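Local coordinates for possible flavin reductase (Haemophilus somnus 129PT, PDB 2R0X), which probably binds FMN in a split-barrel fold and may reduce flavins at the expense of NADPH, at residues S81-A85 / S86-Q90. Numbering follows the deposited sequence.
Sequences SNIFA and SPLSQ. With SO4 (sulfate ion), chain I.
Ser-86 folds back on the last turn of helix 78-84, its hydroxyl reaching Asn-82 O, where the chain of this split-barrel flavin reductase-like domain leaves one short helix for the next, 90-94. Followed outward, its side chain meets the backbone of Asn-82 twice: CB lies 3.4 Å from Asn-82 O, and OG donates to the same oxygen at 2.7 Å in the conformer described, one of two modelled. With chi1 at -58°, OG stands opposite its own carbonyl carbon and beside its N, which turns it back toward the helix. A short hydroxyl suits this place, since it supplies a second donor to Asn-82 O, for which Ser-86 N is poorly angled. Ala-85 N, 3.1 Å from Asn-82 O, and Ser-86 OG come from opposite faces of the carbonyl plane, the hydroxyl tilted 34° from it. A weak bond from Ser-86 N to Ile-83 O, at 3.3 Å, adds a second tie between turn and helix. The amide end of Asn-82 looks to Tyr-155, through OD1.

Beyond Ser-86, Pro-87 centres an inverse gamma turn, in which Leu-88 N returns to Ser-86 O at 2.7 Å; its ring already restricts phi to the range such a turn needs. Leu-88 follows, and its side chain crosses that of Ile-83 at a slant. Arg-93 NH2 donates a hydrogen bond to Ser-86 O, while Ser-89 is the N-cap of helix 90-94, its hydroxyl short enough to turn back on Glu-92 N. Gln-90, bent at chi2 (-48°), sends OE1 to Gly-32 N and NE2 weakly to a sulfate, probably from the crystallisation liquor. Branched aliphatic residues suit the remaining contact because each offers a methyl: Leu-88 CD1 rests 3.9 Å from Ile-83 CG2.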
ATOM      1  N   SER A  81     -14.947   3.886   9.166  1.00  7.51           N
ATOM      2  CA  SER A  81     -13.899   4.503   8.382  1.00  7.33           C
ATOM      3  C   SER A  81     -14.045   6.026   8.372  1.00  6.73           C
ATOM      4  O   SER A  81     -13.093   6.786   8.647  1.00  6.96           O
ATOM      5  CB  SER A  81     -13.961   3.979   6.951  1.00  7.57           C
ATOM      6  OG  SER A  81     -13.035   4.645   6.132  1.00  9.10           O
ATOM      7  N   ASN A  82     -15.239   6.518   8.054  1.00  7.43           N
ATOM      8  CA  ASN A  82     -15.464   7.951   8.052  1.00  7.94           C
ATOM      9  C   ASN A  82     -15.254   8.559   9.425  1.00  6.86           C
ATOM     10  O   ASN A  82     -14.659   9.636   9.541  1.00  7.18           O
ATOM     11  CB  ASN A  82     -16.887   8.259   7.539  1.00  8.30           C
ATOM     12  CG  ASN A  82     -17.051   8.005   6.055  1.00 10.33           C
ATOM     13  OD1 ASN A  82     -16.077   7.781   5.331  1.00 11.66           O
ATOM     14  ND2 ASN A  82     -18.298   8.077   5.583  1.00 13.05           N
ATOM     15  N   ILE A  83     -15.741   7.927  10.470  1.00  7.07           N
ATOM     16  CA  ILE A  83     -15.597   8.455  11.804  1.00  7.87           C
ATOM     17  C   ILE A  83     -14.124   8.628  12.204  1.00  7.19           C
ATOM     18  O   ILE A  83     -13.745   9.647  12.794  1.00  7.73           O
ATOM     19  CB  ILE A  83     -16.345   7.516  12.787  1.00  7.82           C
ATOM     20  CG1 ILE A  83     -17.857   7.738  12.652  1.00  8.52           C
ATOM     21  CG2 ILE A  83     -15.832   7.655  14.241  1.00  8.70           C
ATOM     22  CD1 ILE A  83     -18.664   6.581  13.232  1.00 10.47           C
ATOM     23  N   PHE A  84     -13.307   7.647  11.869  1.00  6.49           N
ATOM     24  CA  PHE A  84     -11.887   7.708  12.189  1.00  6.49           C
ATOM     25  C   PHE A  84     -11.030   8.552  11.228  1.00  7.18           C
ATOM     26  O   PHE A  84      -9.847   8.720  11.427  1.00  7.65           O
ATOM     27  CB  PHE A  84     -11.321   6.298  12.369  1.00  6.76           C
ATOM     28  CG  PHE A  84     -11.496   5.761  13.767  1.00  6.41           C
ATOM     29  CD1 PHE A  84     -12.643   5.097  14.145  1.00  7.11           C
ATOM     30  CD2 PHE A  84     -10.440   5.892  14.675  1.00  7.43           C
ATOM     31  CE1 PHE A  84     -12.758   4.632  15.463  1.00  7.63           C
ATOM     32  CE2 PHE A  84     -10.581   5.402  15.946  1.00  7.79           C
ATOM     33  CZ  PHE A  84     -11.749   4.747  16.321  1.00  8.03           C
ATOM     34  N   ALA A  85     -11.682   9.147  10.238  1.00  7.74           N
ATOM     35  CA  ALA A  85     -11.069  10.138   9.340  1.00  9.00           C
ATOM     36  C   ALA A  85     -11.501  11.551   9.634  1.00  9.86           C
ATOM     37  O   ALA A  85     -11.130  12.456   8.888  1.00 12.48           O
ATOM     38  CB  ALA A  85     -11.444   9.790   7.884  1.00  9.49           C
ATOM     39  N   SER A  86     -12.324  11.763  10.643  0.50  8.65           N
ATOM     40  CA  SER A  86     -12.972  13.049  10.877  0.50  9.45           C
ATOM     41  C   SER A  86     -12.640  13.626  12.265  0.50  9.45           C
ATOM     42  O   SER A  86     -12.382  12.893  13.194  0.50  8.38           O
ATOM     43  CB  SER A  86     -14.489  12.855  10.757  0.50  9.89           C
ATOM     44  OG  SER A  86     -14.897  12.333   9.500  0.70 12.20           O
ATOM     45  N   PRO A  87     -12.644  14.955  12.418  1.00 10.79           N
ATOM     46  CA  PRO A  87     -12.240  15.634  13.655  1.00 12.52           C
ATOM     47  C   PRO A  87     -13.293  15.465  14.756  1.00 12.69           C
ATOM     48  O   PRO A  87     -14.061  16.385  15.103  1.00 16.72           O
ATOM     49  CB  PRO A  87     -12.057  17.086  13.240  1.00 12.99           C
ATOM     50  CG  PRO A  87     -13.024  17.240  12.171  1.00 12.40           C
ATOM     51  CD  PRO A  87     -13.009  15.940  11.399  1.00 12.31           C
ATOM     52  N   LEU A  88     -13.316  14.257  15.280  1.00 11.47           N
ATOM     53  CA  LEU A  88     -14.048  13.888  16.468  1.00 11.41           C
ATOM     54  C   LEU A  88     -13.083  13.597  17.572  1.00 11.69           C
ATOM     55  O   LEU A  88     -11.956  13.182  17.300  1.00 13.24           O
ATOM     56  CB  LEU A  88     -14.817  12.587  16.223  1.00 12.31           C
ATOM     57  CG  LEU A  88     -16.011  12.738  15.323  1.00 13.17           C
ATOM     58  CD1 LEU A  88     -16.580  11.396  14.862  1.00 16.21           C
ATOM     59  CD2 LEU A  88     -17.113  13.550  16.040  1.00 15.00           C
ATOM     60  N   SER A  89     -13.514  13.745  18.812  1.00 11.56           N
ATOM     61  CA  SER A  89     -12.684  13.278  19.927  1.00 12.25           C
ATOM     62  C   SER A  89     -12.437  11.759  19.838  1.00 10.97           C
ATOM     63  O   SER A  89     -13.254  11.010  19.271  1.00 10.24           O
ATOM     64  CB  SER A  89     -13.367  13.594  21.253  1.00 14.17           C
ATOM     65  OG  SER A  89     -14.484  12.743  21.429  1.00 15.20           O
ATOM     66  N   GLN A  90     -11.328  11.295  20.410  1.00 11.35           N
ATOM     67  CA  GLN A  90     -11.100   9.860  20.412  1.00 10.99           C
ATOM     68  C   GLN A  90     -12.201   9.144  21.191  1.00 11.28           C
ATOM     69  O   GLN A  90     -12.632   8.063  20.796  1.00 11.40           O
ATOM     70  CB  GLN A  90      -9.747   9.492  21.001  1.00 11.03           C
ATOM     71  CG  GLN A  90      -8.513  10.097  20.321  1.00 13.35           C
ATOM     72  CD  GLN A  90      -8.520   9.947  18.836  1.00 12.45           C
ATOM     73  OE1 GLN A  90      -8.533   8.835  18.278  1.00 13.16           O
ATOM     74  NE2 GLN A  90      -8.539  11.097  18.158  1.00 15.21           N
TER
HETATM   75  S   SO4 I 165      -6.058  13.830  21.267  1.00 48.60           S
HETATM   76  O1  SO4 I 165      -5.949  13.038  22.502  1.00 48.81           O
HETATM   77  O2  SO4 I 165      -4.716  14.019  20.700  1.00 48.13           O
HETATM   78  O3  SO4 I 165      -6.650  15.141  21.593  1.00 48.72           O
HETATM   79  O4  SO4 I 165      -6.965  13.130  20.357  1.00 48.33           O